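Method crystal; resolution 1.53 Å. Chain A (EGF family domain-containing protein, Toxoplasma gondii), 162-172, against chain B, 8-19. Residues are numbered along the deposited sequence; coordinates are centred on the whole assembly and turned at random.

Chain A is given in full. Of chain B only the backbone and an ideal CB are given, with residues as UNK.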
# COMPACT_ATOMS: atom_id res chain seq x y z
N PRO A 162 -18.18 -10.64 5.78
CA PRO A 162 -19.26 -9.74 6.21
C PRO A 162 -19.96 -10.27 7.45
O PRO A 162 -20.32 -11.45 7.48
CB PRO A 162 -20.21 -9.73 5.00
CG PRO A 162 -20.01 -11.07 4.39
CD PRO A 162 -18.55 -11.39 4.57
N TYR A 163 -20.14 -9.44 8.47
CA TYR A 163 -20.68 -9.94 9.73
C TYR A 163 -22.14 -10.39 9.59
O TYR A 163 -22.55 -11.35 10.24
CB TYR A 163 -20.58 -8.89 10.85
CG TYR A 163 -21.28 -9.35 12.11
CD1 TYR A 163 -20.67 -10.26 12.97
CD2 TYR A 163 -22.56 -8.92 12.42
CE1 TYR A 163 -21.32 -10.70 14.12
CE2 TYR A 163 -23.21 -9.35 13.56
CZ TYR A 163 -22.59 -10.25 14.40
OH TYR A 163 -23.25 -10.68 15.53
N ASN A 164 -22.92 -9.69 8.77
CA ASN A 164 -24.28 -10.13 8.48
C ASN A 164 -24.58 -10.02 6.99
O ASN A 164 -23.78 -9.46 6.24
CB ASN A 164 -25.30 -9.32 9.31
CG ASN A 164 -25.36 -7.85 8.92
OD1 ASN A 164 -25.37 -7.50 7.75
ND2 ASN A 164 -25.44 -6.99 9.93
N VAL A 165 -25.71 -10.54 6.55
CA VAL A 165 -25.98 -10.63 5.12
C VAL A 165 -26.27 -9.26 4.52
O VAL A 165 -26.15 -9.09 3.30
CB VAL A 165 -27.15 -11.59 4.81
CG1 VAL A 165 -26.79 -13.00 5.23
CG2 VAL A 165 -28.41 -11.13 5.49
N ASN A 166 -26.63 -8.29 5.35
CA ASN A 166 -26.87 -6.94 4.86
C ASN A 166 -25.58 -6.24 4.47
O ASN A 166 -25.55 -5.49 3.50
CB ASN A 166 -27.62 -6.12 5.92
CG ASN A 166 -29.02 -6.65 6.17
OD1 ASN A 166 -29.44 -7.62 5.55
ND2 ASN A 166 -29.73 -6.01 7.08
N VAL A 167 -24.51 -6.50 5.22
CA VAL A 167 -23.19 -6.01 4.84
C VAL A 167 -22.88 -6.51 3.43
O VAL A 167 -22.50 -5.74 2.55
CB VAL A 167 -22.08 -6.47 5.82
CG1 VAL A 167 -20.68 -6.10 5.31
CG2 VAL A 167 -22.30 -5.90 7.21
N TYR A 168 -23.08 -7.81 3.21
CA TYR A 168 -22.77 -8.41 1.93
C TYR A 168 -23.69 -7.94 0.82
O TYR A 168 -23.23 -7.59 -0.27
CB TYR A 168 -22.83 -9.94 2.01
CG TYR A 168 -22.31 -10.58 0.75
CD1 TYR A 168 -20.97 -10.48 0.41
CD2 TYR A 168 -23.15 -11.25 -0.13
CE1 TYR A 168 -20.47 -11.04 -0.74
CE2 TYR A 168 -22.66 -11.82 -1.29
CZ TYR A 168 -21.32 -11.71 -1.59
OH TYR A 168 -20.81 -12.26 -2.75
N ARG A 169 -24.99 -7.90 1.07
CA ARG A 169 -25.93 -7.68 -0.02
C ARG A 169 -26.22 -6.19 -0.29
O ARG A 169 -26.53 -5.83 -1.43
CB ARG A 169 -27.23 -8.44 0.26
CG ARG A 169 -27.07 -9.94 -0.01
CD ARG A 169 -28.15 -10.82 0.62
NE ARG A 169 -29.35 -10.11 1.03
CZ ARG A 169 -30.41 -10.70 1.57
NH1 ARG A 169 -31.47 -9.98 1.92
NH2 ARG A 169 -30.41 -12.02 1.77
N GLN A 170 -26.10 -5.34 0.72
CA GLN A 170 -26.41 -3.92 0.58
C GLN A 170 -25.18 -3.05 0.34
O GLN A 170 -25.29 -1.96 -0.23
CB GLN A 170 -27.12 -3.36 1.82
CG GLN A 170 -28.00 -4.33 2.58
CD GLN A 170 -29.44 -4.21 2.20
OE1 GLN A 170 -29.79 -4.14 1.02
NE2 GLN A 170 -30.31 -4.19 3.20
N ASP A 171 -24.02 -3.51 0.82
CA ASP A 171 -22.78 -2.74 0.66
C ASP A 171 -21.82 -3.37 -0.33
O ASP A 171 -21.33 -2.69 -1.22
CB ASP A 171 -22.08 -2.54 2.01
CG ASP A 171 -22.64 -1.38 2.82
OD1 ASP A 171 -23.45 -0.59 2.28
OD2 ASP A 171 -22.27 -1.25 4.00
N MET A 172 -21.53 -4.65 -0.18
CA MET A 172 -20.52 -5.29 -1.02
C MET A 172 -21.00 -5.60 -2.44
O MET A 172 -20.43 -5.08 -3.39
CB MET A 172 -20.01 -6.56 -0.34
CG MET A 172 -19.15 -6.28 0.87
SD MET A 172 -18.74 -7.78 1.77
CE MET A 172 -17.41 -7.23 2.82
N UNK B 8 -24.60 5.79 7.91
CA UNK B 8 -23.58 4.86 8.35
C UNK B 8 -23.64 3.64 7.45
O UNK B 8 -24.69 3.35 6.87
CB UNK B 8 -23.77 4.48 9.82
N UNK B 9 -22.53 2.93 7.32
CA UNK B 9 -22.54 1.73 6.51
C UNK B 9 -23.02 0.55 7.33
O UNK B 9 -23.31 0.68 8.51
CB UNK B 9 -21.15 1.45 5.93
N UNK B 10 -23.13 -0.60 6.68
CA UNK B 10 -23.74 -1.76 7.32
C UNK B 10 -22.88 -2.30 8.46
O UNK B 10 -23.42 -2.79 9.45
CB UNK B 10 -23.98 -2.86 6.29
N UNK B 11 -21.56 -2.23 8.34
CA UNK B 11 -20.71 -2.75 9.40
C UNK B 11 -20.80 -1.87 10.65
O UNK B 11 -20.65 -2.36 11.77
CB UNK B 11 -19.26 -2.85 8.92
N UNK B 12 -21.05 -0.58 10.46
CA UNK B 12 -21.28 0.34 11.58
C UNK B 12 -22.60 0.03 12.28
O UNK B 12 -22.68 0.02 13.51
CB UNK B 12 -21.27 1.79 11.09
N UNK B 13 -23.63 -0.24 11.49
CA UNK B 13 -24.94 -0.56 12.03
C UNK B 13 -24.95 -1.94 12.70
O UNK B 13 -25.73 -2.18 13.62
CB UNK B 13 -25.99 -0.50 10.92
N UNK B 14 -24.08 -2.83 12.24
CA UNK B 14 -24.13 -4.25 12.63
C UNK B 14 -24.22 -4.50 14.15
O UNK B 14 -25.07 -5.27 14.58
CB UNK B 14 -22.89 -4.96 12.09
N UNK B 15 -23.36 -3.86 14.96
CA UNK B 15 -23.45 -4.15 16.41
C UNK B 15 -24.80 -3.80 17.03
O UNK B 15 -25.17 -4.37 18.05
CB UNK B 15 -22.35 -3.38 17.16
N UNK B 16 -25.54 -2.89 16.40
CA UNK B 16 -26.82 -2.45 16.94
C UNK B 16 -27.96 -3.40 16.54
O UNK B 16 -29.06 -3.32 17.08
CB UNK B 16 -27.13 -1.03 16.46
N UNK B 17 -27.67 -4.31 15.61
CA UNK B 17 -28.63 -5.31 15.16
C UNK B 17 -28.32 -6.69 15.74
O UNK B 17 -29.18 -7.56 15.79
CB UNK B 17 -28.64 -5.38 13.63
N UNK B 18 -27.07 -6.89 16.14
CA UNK B 18 -26.59 -8.18 16.59
C UNK B 18 -27.33 -8.66 17.83
O UNK B 18 -27.72 -7.87 18.68
CB UNK B 18 -25.09 -8.11 16.87
N UNK B 19 -27.51 -9.97 17.92
CA UNK B 19 -28.03 -10.56 19.13
C UNK B 19 -26.99 -10.55 20.24
O UNK B 19 -27.33 -10.69 21.42
CB UNK B 19 -28.51 -11.99 18.86

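The helix 165-172 of chain A and the helix of chain B that begins at position 10 run nearly antiparallel (153°), their axes 9.1 Å apart at closest approach.

Position 8 has an extended backbone (-155/154) and no chain A atom within 5.5 Å of its ideal CB, so chain A sets no preference. It is Q8(B).

Position 9 (-85/177) immediately precedes a helix, where Asn, Asp, Ser or Thr can cap free amides; the nearby carboxylate of D171(A) makes Asp less attractive. The residue is N9(B), and its OD1 accepts from N of residue 12 at 2.9 Å.

Position 10 points toward chain A, its ideal CB 3.6 Å from V167(A) CA. Whatever the side chain, its backbone N donates to D171(A) OD2 (2.9 Å, 167°), anchoring the first turn of the helix. That OD2 also lies 3.3 Å from the ideal CB, so a mid-length to long, non-acidic chain, such as Gln, Met, Lys or Arg, would suit the hollow between N166(A), V167(A), Q170(A) and D171(A). Q10(B) fills it as a knob, its CG 4.1 Å from Q170(A) CB. Through water 4, its OE1 (2.5 Å from the water) is linked to N166(A) ND2 (2.6 Å from it).

Position 11 points sideways, its ideal CB 4.6 Å from V167(A) CG2. A small residue, Ser, Ala or Thr, is reasonable; Y163(A) N, 6.7 Å from the ideal CB, could be met by a short polar group only through a water. S11(B) places OG 3.8 Å from V167(A) CG2; water 1 donates to that OG and accepts from Y163(A) N, each at 2.9 Å.

Positions 12 and 13 have ideal CBs beyond 5.5 Å of chain A and helical angles, leaving the choice wide. They are S12(B), whose OG accepts from Q8(B) NE2 at 2.7 Å, and L13(B).

Position 14 points toward chain A, with Y163(A) CD2 4.0 Å and N164(A) ND2 3.9 Å from its ideal CB. Such proximity favours Ala, with Ser or Gly possible. A14(B) packs its CB against that CD2 at 4.0 Å, while water 2 joins its O to N164(A) ND2.

At 15, pointing away, and 16, out of reach, many residues would fit; the N of 15, without a bond to the preceding turn, also permits proline. They are P15(B) and E16(B).

Position 17 points toward chain A, its ideal CB 5.2 Å from N164(A) ND2, leaving room for a medium or long chain. L17(B) comes no nearer than 4.6 Å.

Position 18 (-62/146) has its ideal CB 3.4 Å from Y163(A) OH, favouring a short polar group such as Ser, Thr or Asn. S18(B) hydrogen-bonds through OG to that OH at 2.7 Å; either hydroxyl could donate. Position 19, equally unconstrained by chain A as 16, is G19(B).

Chain B 8-19: QNQSSLAPELSG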
# COMPACT_ATOMS: atom_id res chain seq x y z
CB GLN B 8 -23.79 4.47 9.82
CG GLN B 8 -25.05 3.65 10.05
CD GLN B 8 -25.40 3.53 11.53
OE1 GLN B 8 -26.55 3.78 11.92
NE2 GLN B 8 -24.43 3.13 12.35
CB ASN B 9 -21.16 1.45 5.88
CG ASN B 9 -20.07 1.12 6.90
OD1 ASN B 9 -20.30 1.00 8.10
ND2 ASN B 9 -18.84 0.99 6.39
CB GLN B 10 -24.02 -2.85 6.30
CG GLN B 10 -25.12 -2.48 5.32
CD GLN B 10 -26.48 -2.33 5.98
OE1 GLN B 10 -26.80 -3.04 6.94
NE2 GLN B 10 -27.28 -1.40 5.48
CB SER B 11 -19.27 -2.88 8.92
OG SER B 11 -19.15 -4.03 8.08
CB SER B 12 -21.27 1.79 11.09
OG SER B 12 -21.79 2.68 12.07
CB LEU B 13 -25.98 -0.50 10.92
CG LEU B 13 -27.42 -0.86 11.30
CD1 LEU B 13 -27.92 0.05 12.41
CD2 LEU B 13 -28.31 -0.77 10.07
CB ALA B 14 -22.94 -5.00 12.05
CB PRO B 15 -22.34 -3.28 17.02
CG PRO B 15 -21.85 -2.39 15.93
CD PRO B 15 -22.19 -3.03 14.63
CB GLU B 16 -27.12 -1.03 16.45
CG GLU B 16 -25.91 -0.09 16.53
CD GLU B 16 -25.31 -0.06 17.92
OE1 GLU B 16 -26.06 -0.25 18.90
OE2 GLU B 16 -24.08 0.16 18.04
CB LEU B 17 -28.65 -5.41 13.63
CG LEU B 17 -28.97 -4.13 12.85
CD1 LEU B 17 -29.00 -4.42 11.35
CD2 LEU B 17 -30.29 -3.55 13.31
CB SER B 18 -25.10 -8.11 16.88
OG SER B 18 -24.61 -9.35 17.38
O HOH W 1 -18.78 -6.89 8.51
O HOH W 2 -25.73 -7.24 12.76
O HOH W 3 -25.86 -4.11 9.44
O HOH W 4 -29.19 -3.57 7.65
O HOH W 5 -20.44 -2.04 5.78
O HOH W 6 -26.59 -0.20 2.70
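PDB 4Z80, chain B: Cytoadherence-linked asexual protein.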